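PDB 3ZRQ: serine-pyruvate aminotransferase (agxt) from Sulfolobus solfataricus, which catalyses the pyridoxal 5'-phosphate-dependent transfer of an amino group between serine and pyruvate. Local coordinates for the interface of chains A and B and the interface of chains A and C. Coordinates in Å, arbitrary orientation; residue numbers count along the deposited sequence, not the author numbering. Chains: chain A/B/C, Serine-pyruvate aminotransferase (agxt).

Contact 1: the interface of chains A and B. Residues chain A 358, 361-362; chain B 381.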
ATOM      1  N   ARG A 358      -0.896 -25.687  23.307  1.00 40.16           N
ATOM      2  CA  ARG A 358      -0.263 -24.827  24.320  1.00 42.78           C
ATOM      3  C   ARG A 358      -1.283 -24.090  25.183  1.00 42.42           C
ATOM      4  O   ARG A 358      -1.095 -23.946  26.398  1.00 43.80           O
ATOM      5  CB  ARG A 358       0.726 -23.843  23.663  1.00 44.38           C
ATOM      6  CG  ARG A 358       1.935 -24.562  23.035  1.00 51.31           C
ATOM      7  CD  ARG A 358       3.046 -23.613  22.610  1.00 58.44           C
ATOM      8  NE  ARG A 358       2.976 -23.287  21.186  1.00 61.48           N
ATOM      9  CZ  ARG A 358       2.703 -22.080  20.695  1.00 61.75           C
ATOM     10  NH1 ARG A 358       2.475 -21.058  21.507  1.00 69.77           N
ATOM     11  NH2 ARG A 358       2.662 -21.892  19.384  1.00 58.45           N
ATOM     12  N   ARG A 361      -3.253 -26.762  27.491  1.00 47.47           N
ATOM     13  CA  ARG A 361      -2.343 -27.237  28.527  1.00 50.60           C
ATOM     14  C   ARG A 361      -2.272 -26.229  29.678  1.00 49.64           C
ATOM     15  O   ARG A 361      -2.320 -26.628  30.848  1.00 51.27           O
ATOM     16  CB  ARG A 361      -0.952 -27.495  27.936  1.00 52.33           C
ATOM     17  CG  ARG A 361       0.057 -28.189  28.848  1.00 57.44           C
ATOM     18  CD  ARG A 361       1.320 -28.419  28.018  1.00 61.49           C
ATOM     19  NE  ARG A 361       2.469 -29.067  28.662  1.00 63.09           N
ATOM     20  CZ  ARG A 361       2.557 -30.364  28.953  1.00 60.28           C
ATOM     21  NH1 ARG A 361       1.538 -31.189  28.720  1.00 55.83           N
ATOM     22  NH2 ARG A 361       3.666 -30.838  29.502  1.00 60.22           N
ATOM     23  N   LYS A 362      -2.203 -24.937  29.345  1.00 44.49           N
ATOM     24  CA  LYS A 362      -2.144 -23.888  30.362  0.50 44.49           C
ATOM     25  C   LYS A 362      -3.459 -23.741  31.134  1.00 46.89           C
ATOM     26  O   LYS A 362      -3.456 -23.330  32.294  1.00 44.36           O
ATOM     27  CB  LYS A 362      -1.706 -22.550  29.748  0.50 44.79           C
ATOM     28  CG  LYS A 362      -0.186 -22.405  29.616  0.50 44.84           C
ATOM     29  CD  LYS A 362       0.215 -21.390  28.541  0.50 46.09           C
ATOM     30  CE  LYS A 362       1.725 -21.361  28.314  0.50 45.24           C
ATOM     31  NZ  LYS A 362       2.071 -20.694  27.020  0.50 44.90           N
TER
ATOM     32  N   PHE B 381       6.726 -23.610  25.285  1.00 74.86           N
ATOM     33  CA  PHE B 381       5.831 -23.732  26.438  1.00 79.45           C
ATOM     34  C   PHE B 381       6.474 -23.276  27.752  1.00 77.50           C
ATOM     35  O   PHE B 381       5.780 -22.754  28.624  1.00 67.17           O
ATOM     36  CB  PHE B 381       5.284 -25.161  26.567  1.00 79.80           C
ATOM     37  CG  PHE B 381       4.233 -25.313  27.624  1.00 74.33           C
ATOM     38  CD1 PHE B 381       2.938 -24.844  27.407  1.00 72.31           C
ATOM     39  CD2 PHE B 381       4.535 -25.914  28.837  1.00 68.06           C
ATOM     40  CE1 PHE B 381       1.954 -24.980  28.382  1.00 68.84           C
ATOM     41  CE2 PHE B 381       3.565 -26.052  29.820  1.00 71.63           C
ATOM     42  CZ  PHE B 381       2.269 -25.579  29.592  1.00 72.25           C
TER
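The first torsion of B:Phe381 sets CG opposite the backbone N (chi1 -173°), which points the ring at the end of helix 346-363 of chain A. The like torsion of A:Arg361 (chi1 -171°) and its extended chain from CG to NE lay the methylenes over the ring. The arginine crosses the phenylalanine at about a right angle. The two side chains meet at the ring face. CD of A:Arg361 lies over that face, offset toward the rim, 3.6 Å from the ring centroid of B:Phe381, as a CH-pi contact. CG of A:Arg361 follows along the same rim, 3.5 Å from CZ of B:Phe381. The guanidinium is not stacked flat on the ring: the two planes are 65° apart. NE of A:Arg361 still comes within 3.4 Å of CE2 of B:Phe381.

A:Lys362 passes on the other side of the ring plane, beyond the rim. Its extended chain slides past the phenylalanine in the opposite direction. The touching atoms are methylenes: CG and CE of A:Lys362 are each 3.6 Å from CE1 of B:Phe381. The ring is flanked by the arginine chain over one face and by lysine methylenes beyond the rim on the opposite side. This packs the last residue of helix 371-381 of one subunit against the other. The carbonyl O of A:Arg358 faces the ring edge in plane, 3.8 Å from CE1 of B:Phe381.

Contact 2: the interface of chains A and C. Residues chain A 3, 5, 324; chain C 25-27, 30, 32.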
ATOM      1  N   LYS A   3      -0.011 -12.039  14.380  1.00 90.59           N
ATOM      2  CA  LYS A   3      -1.346 -12.632  14.587  1.00 79.64           C
ATOM      3  C   LYS A   3      -2.052 -13.214  13.353  1.00 71.68           C
ATOM      4  O   LYS A   3      -2.216 -12.529  12.347  1.00 58.74           O
ATOM      5  CB  LYS A   3      -2.267 -11.639  15.320  1.00 80.51           C
ATOM      6  CG  LYS A   3      -3.611 -12.220  15.783  1.00 80.82           C
ATOM      7  CD  LYS A   3      -4.784 -11.902  14.843  1.00 85.74           C
ATOM      8  CE  LYS A   3      -5.247 -10.453  14.971  1.00 88.01           C
ATOM      9  NZ  LYS A   3      -6.579 -10.216  14.346  1.00 81.47           N
ATOM     10  N   LEU A   5      -5.500 -14.687  11.609  1.00 53.39           N
ATOM     11  CA  LEU A   5      -6.971 -14.603  11.701  1.00 50.63           C
ATOM     12  C   LEU A   5      -7.603 -15.904  11.177  1.00 48.16           C
ATOM     13  O   LEU A   5      -7.814 -16.065   9.971  1.00 48.79           O
ATOM     14  CB  LEU A   5      -7.536 -13.346  10.998  1.00 46.41           C
ATOM     15  CG  LEU A   5      -9.035 -12.978  11.163  1.00 45.75           C
ATOM     16  CD1 LEU A   5      -9.427 -12.642  12.624  1.00 42.06           C
ATOM     17  CD2 LEU A   5      -9.443 -11.824  10.246  1.00 45.10           C
ATOM     18  N   GLU A 324      -6.266 -15.607  16.274  1.00 41.11           N
ATOM     19  CA  GLU A 324      -7.647 -15.280  16.634  1.00 43.56           C
ATOM     20  C   GLU A 324      -8.580 -16.328  15.995  1.00 40.34           C
ATOM     21  O   GLU A 324      -8.660 -16.430  14.762  1.00 48.04           O
ATOM     22  CB  GLU A 324      -7.993 -13.849  16.186  1.00 45.86           C
ATOM     23  CG  GLU A 324      -9.270 -13.254  16.819  1.00 52.53           C
ATOM     24  CD  GLU A 324      -9.684 -11.912  16.192  1.00 55.55           C
ATOM     25  OE1 GLU A 324      -8.798 -11.161  15.710  1.00 51.92           O
ATOM     26  OE2 GLU A 324     -10.902 -11.616  16.172  1.00 52.65           O
TER
ATOM     27  N   ASN C  25      -5.327  -9.027   8.790  1.00 32.99           N
ATOM     28  CA  ASN C  25      -5.750  -9.921   9.864  0.50 34.48           C
ATOM     29  C   ASN C  25      -6.734  -9.264  10.834  1.00 33.32           C
ATOM     30  O   ASN C  25      -6.676  -9.498  12.036  1.00 39.76           O
ATOM     31  CB  ASN C  25      -4.511 -10.417  10.631  0.50 33.81           C
ATOM     32  CG  ASN C  25      -3.717  -9.276  11.248  0.50 34.12           C
ATOM     33  OD1 ASN C  25      -3.956  -8.101  10.942  0.50 34.50           O
ATOM     34  ND2 ASN C  25      -2.782  -9.612  12.143  0.50 35.76           N
ATOM     35  N   VAL C  26      -7.630  -8.439  10.307  1.00 35.89           N
ATOM     36  CA  VAL C  26      -8.638  -7.721  11.093  1.00 32.92           C
ATOM     37  C   VAL C  26     -10.036  -8.206  10.662  1.00 34.66           C
ATOM     38  O   VAL C  26     -10.312  -8.344   9.469  1.00 37.47           O
ATOM     39  CB  VAL C  26      -8.492  -6.187  10.880  1.00 34.25           C
ATOM     40  CG1 VAL C  26      -9.623  -5.412  11.554  1.00 34.09           C
ATOM     41  CG2 VAL C  26      -7.127  -5.705  11.394  1.00 34.75           C
ATOM     42  N   GLY C  27     -10.885  -8.508  11.645  1.00 33.86           N
ATOM     43  CA  GLY C  27     -12.287  -8.903  11.417  1.00 34.19           C
ATOM     44  C   GLY C  27     -13.215  -8.104  12.329  1.00 28.36           C
ATOM     45  O   GLY C  27     -12.752  -7.230  13.052  1.00 33.14           O
ATOM     46  N   SER C  30     -12.332  -8.020  16.023  1.00 39.26           N
ATOM     47  CA  SER C  30     -10.962  -7.557  16.308  1.00 35.31           C
ATOM     48  C   SER C  30     -10.958  -6.223  17.010  1.00 38.55           C
ATOM     49  O   SER C  30     -11.781  -5.355  16.709  1.00 38.02           O
ATOM     50  CB  SER C  30     -10.093  -7.496  15.038  1.00 34.88           C
ATOM     51  OG  SER C  30     -10.062  -8.765  14.370  1.00 34.93           O
ATOM     52  N   GLU C  32      -8.866  -3.791  16.708  1.00 35.95           N
ATOM     53  CA  GLU C  32      -8.616  -2.712  15.735  1.00 36.36           C
ATOM     54  C   GLU C  32      -9.908  -2.244  15.032  1.00 33.07           C
ATOM     55  O   GLU C  32     -10.091  -1.052  14.753  1.00 29.92           O
ATOM     56  CB  GLU C  32      -7.588  -3.141  14.675  1.00 44.52           C
ATOM     57  CG  GLU C  32      -6.283  -3.771  15.217  1.00 56.55           C
ATOM     58  CD  GLU C  32      -6.354  -5.300  15.347  1.00 61.84           C
ATOM     59  OE1 GLU C  32      -7.035  -5.803  16.269  1.00 52.57           O
ATOM     60  OE2 GLU C  32      -5.739  -6.001  14.509  1.00 74.51           O
TER
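C:Asn25 and A:Lys3 meet through both backbone and side chain. The amide ND2 of C:Asn25 donates to the backbone O of A:Lys3 at 3.0 Å. The bond is nearly straight, 167° at the hydrogen, and the acceptor lies close to the amide plane. In return, NZ of A:Lys3 is modelled 2.4 Å from the backbone O of C:Asn25, too short to trust, and the lysine is poorly ordered. Nearby, OG of C:Ser30 donates to the carboxylate OE1 of A:Glu324 at 3.0 Å. OE1 receives it on its syn lone pair, the side of the other oxygen. A:Leu5 adds a looser contact, its CB 4.0 Å from CA of C:Asn25.

The next shell orients these groups. OE1 of A:Glu324 also takes a salt bridge from NZ of A:Lys3 at 2.8 Å, with the same caution about this lysine. The backbone N of C:Gly27 donates to OG of C:Ser30 at 2.9 Å, which is likely to fix the direction of that hydroxyl. A:Glu324 is extended beyond CG (chi2 -172°), which carries its carboxylate to the neighbour. C:Glu32 stands further off and may temper the lysine charge.

The patch appears to hold the N-terminal segment and strand 323-324 of chain A against the 25-32 stretch of chain C, and is likely to steady this pair.

Contact 3: the interface of chains A and B. Residues chain A 347, 350, 377, 380; chain B 354, 357-358, 373.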
ATOM      1  N   ASN A 347       0.736 -25.147   6.580  1.00 35.41           N
ATOM      2  CA  ASN A 347       1.355 -24.466   7.725  1.00 38.50           C
ATOM      3  C   ASN A 347       0.383 -23.825   8.697  1.00 38.83           C
ATOM      4  O   ASN A 347       0.681 -23.738   9.886  1.00 31.02           O
ATOM      5  CB  ASN A 347       2.399 -23.415   7.279  1.00 44.33           C
ATOM      6  CG  ASN A 347       3.623 -24.037   6.628  1.00 44.39           C
ATOM      7  OD1 ASN A 347       3.865 -25.243   6.742  1.00 53.61           O
ATOM      8  ND2 ASN A 347       4.396 -23.212   5.925  1.00 54.50           N
ATOM      9  N   ILE A 350      -0.701 -26.545  11.101  1.00 31.61           N
ATOM     10  CA  ILE A 350       0.291 -26.831  12.141  0.60 34.40           C
ATOM     11  C   ILE A 350       0.170 -25.795  13.257  1.00 32.07           C
ATOM     12  O   ILE A 350       0.084 -26.158  14.438  1.00 32.45           O
ATOM     13  CB  ILE A 350       1.743 -26.845  11.600  0.60 36.64           C
ATOM     14  CG1 ILE A 350       1.907 -27.896  10.512  0.60 41.54           C
ATOM     15  CG2 ILE A 350       2.721 -27.168  12.726  0.60 38.70           C
ATOM     16  CD1 ILE A 350       2.928 -27.496   9.461  0.60 44.03           C
ATOM     17  N   GLU A 377       0.997 -33.403  11.038  1.00 36.40           N
ATOM     18  CA  GLU A 377       2.170 -33.649  10.186  1.00 42.36           C
ATOM     19  C   GLU A 377       1.981 -34.911   9.355  1.00 36.33           C
ATOM     20  O   GLU A 377       2.348 -34.966   8.176  1.00 39.59           O
ATOM     21  CB  GLU A 377       3.430 -33.791  11.047  1.00 49.19           C
ATOM     22  CG  GLU A 377       3.995 -32.491  11.584  1.00 69.02           C
ATOM     23  CD  GLU A 377       4.985 -31.851  10.643  1.00 82.25           C
ATOM     24  OE1 GLU A 377       4.598 -31.490   9.506  1.00 87.49           O
ATOM     25  OE2 GLU A 377       6.158 -31.725  11.046  1.00 89.51           O
ATOM     26  N   LEU A 380      -0.578 -34.260   6.540  1.00 37.77           N
ATOM     27  CA  LEU A 380       0.083 -33.400   5.563  1.00 42.55           C
ATOM     28  C   LEU A 380       1.103 -34.180   4.727  1.00 51.73           C
ATOM     29  O   LEU A 380       1.235 -33.932   3.522  1.00 51.20           O
ATOM     30  CB  LEU A 380       0.738 -32.186   6.235  1.00 43.68           C
ATOM     31  CG  LEU A 380      -0.163 -31.174   6.960  1.00 40.25           C
ATOM     32  CD1 LEU A 380       0.683 -30.093   7.633  1.00 40.36           C
ATOM     33  CD2 LEU A 380      -1.203 -30.547   6.007  1.00 37.29           C
TER
ATOM     34  N   SER B 354       8.782 -27.857  11.235  1.00 42.27           N
ATOM     35  CA  SER B 354       7.813 -28.664  10.504  1.00 42.83           C
ATOM     36  C   SER B 354       8.187 -28.796   9.014  1.00 46.97           C
ATOM     37  O   SER B 354       8.225 -29.923   8.487  1.00 42.67           O
ATOM     38  CB  SER B 354       6.400 -28.103  10.684  1.00 48.74           C
ATOM     39  OG  SER B 354       5.444 -28.835   9.943  1.00 54.07           O
ATOM     40  N   GLU B 357      11.234 -31.044   8.704  1.00 55.48           N
ATOM     41  CA  GLU B 357      10.833 -32.459   8.859  1.00 62.03           C
ATOM     42  C   GLU B 357      10.259 -33.062   7.567  1.00 59.18           C
ATOM     43  O   GLU B 357      10.734 -34.090   7.085  1.00 50.57           O
ATOM     44  CB  GLU B 357       9.809 -32.629   9.979  1.00 64.22           C
ATOM     45  CG  GLU B 357      10.355 -32.520  11.386  1.00 72.91           C
ATOM     46  CD  GLU B 357       9.496 -33.279  12.388  1.00 81.50           C
ATOM     47  OE1 GLU B 357       9.128 -34.434  12.079  1.00 84.74           O
ATOM     48  OE2 GLU B 357       9.179 -32.725  13.469  1.00 77.66           O
ATOM     49  N   ARG B 358       9.246 -32.402   7.013  1.00 60.86           N
ATOM     50  CA  ARG B 358       8.557 -32.887   5.812  1.00 61.76           C
ATOM     51  C   ARG B 358       9.465 -32.933   4.584  1.00 67.05           C
ATOM     52  O   ARG B 358       9.383 -33.872   3.782  1.00 75.53           O
ATOM     53  CB  ARG B 358       7.297 -32.056   5.531  1.00 62.10           C
ATOM     54  CG  ARG B 358       6.220 -32.196   6.612  1.00 63.18           C
ATOM     55  CD  ARG B 358       4.887 -31.569   6.218  1.00 64.13           C
ATOM     56  NE  ARG B 358       4.730 -30.209   6.737  1.00 59.41           N
ATOM     57  CZ  ARG B 358       4.677 -29.116   5.981  1.00 58.04           C
ATOM     58  NH1 ARG B 358       4.763 -29.206   4.660  1.00 63.08           N
ATOM     59  NH2 ARG B 358       4.530 -27.927   6.545  1.00 54.40           N
ATOM     60  N   VAL B 373       9.056 -31.025  16.025  1.00 52.06           N
ATOM     61  CA  VAL B 373       8.028 -30.048  16.415  1.00 62.11           C
ATOM     62  C   VAL B 373       7.734 -30.148  17.914  1.00 60.10           C
ATOM     63  O   VAL B 373       7.549 -29.130  18.588  1.00 56.55           O
ATOM     64  CB  VAL B 373       6.718 -30.174  15.586  1.00 58.19           C
ATOM     65  CG1 VAL B 373       5.803 -29.012  15.885  1.00 56.52           C
ATOM     66  CG2 VAL B 373       7.019 -30.213  14.095  1.00 63.21           C
TER
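B:Arg358 reaches across to A:Glu377 and A:Asn347. From CB the chain leaves helix 346-363 and passes to CG. CG of B:Arg358 lies 3.4 Å from OE1 of A:Glu377. CD of B:Arg358 lies 3.3 Å from OE1 of A:Glu377, with CB of A:Leu380 loosely beside it. The chain turns at chi3 (-96°), which swings the guanidinium toward A:Asn347. NE of B:Arg358 donates to OE1 of A:Glu377 at 3.1 Å and forms a salt bridge. The oxygen sits in the guanidinium plane, but the carboxylate is turned 83° against it. At the tip, NH2 of B:Arg358 donates to OD1 of A:Asn347 at 2.8 Å. It approaches nearly in line with the amide carbonyl, yet the bond is bent, 122° at the hydrogen. NH2 of B:Arg358 also touches the methyl CD1 of A:Ile350 at 3.4 Å.

A second donor, OG of B:Ser354, reaches OE1 of A:Glu377 at 2.8 Å from above the carboxylate plane. An alanine in place of B:Arg358 would probably leave the carboxylate of A:Glu377 without its charged mate and OD1 of A:Asn347 without this donor. The other oxygen of A:Glu377 faces chain B as well. B:Glu357 is tied back within its own chain, where OE2 of B:Glu357 accepts from the backbone N of B:Val373 at 3.1 Å. CG2 of B:Val373 lies 3.5 Å from OE2 of A:Glu377.

Contact 1 and contact 3 belong to the same A-B interface, the centres of their C-alpha atoms about 19 Å apart. Both are built from helices 346-363 and 371-381. Contact 1 sets the first, from chain A, against the end of the second, from chain B. Contact 3 takes both helices from each chain. Arg358 serves in both: its backbone in contact 1, its side chain in contact 3. Contact 2 lies in a separate A-C interface, its C-alpha centre about 22 Å from that of contact 1 and 24 Å from that of contact 3. Chain A thus bridges two partners, consistent with the four-copy deposited assembly.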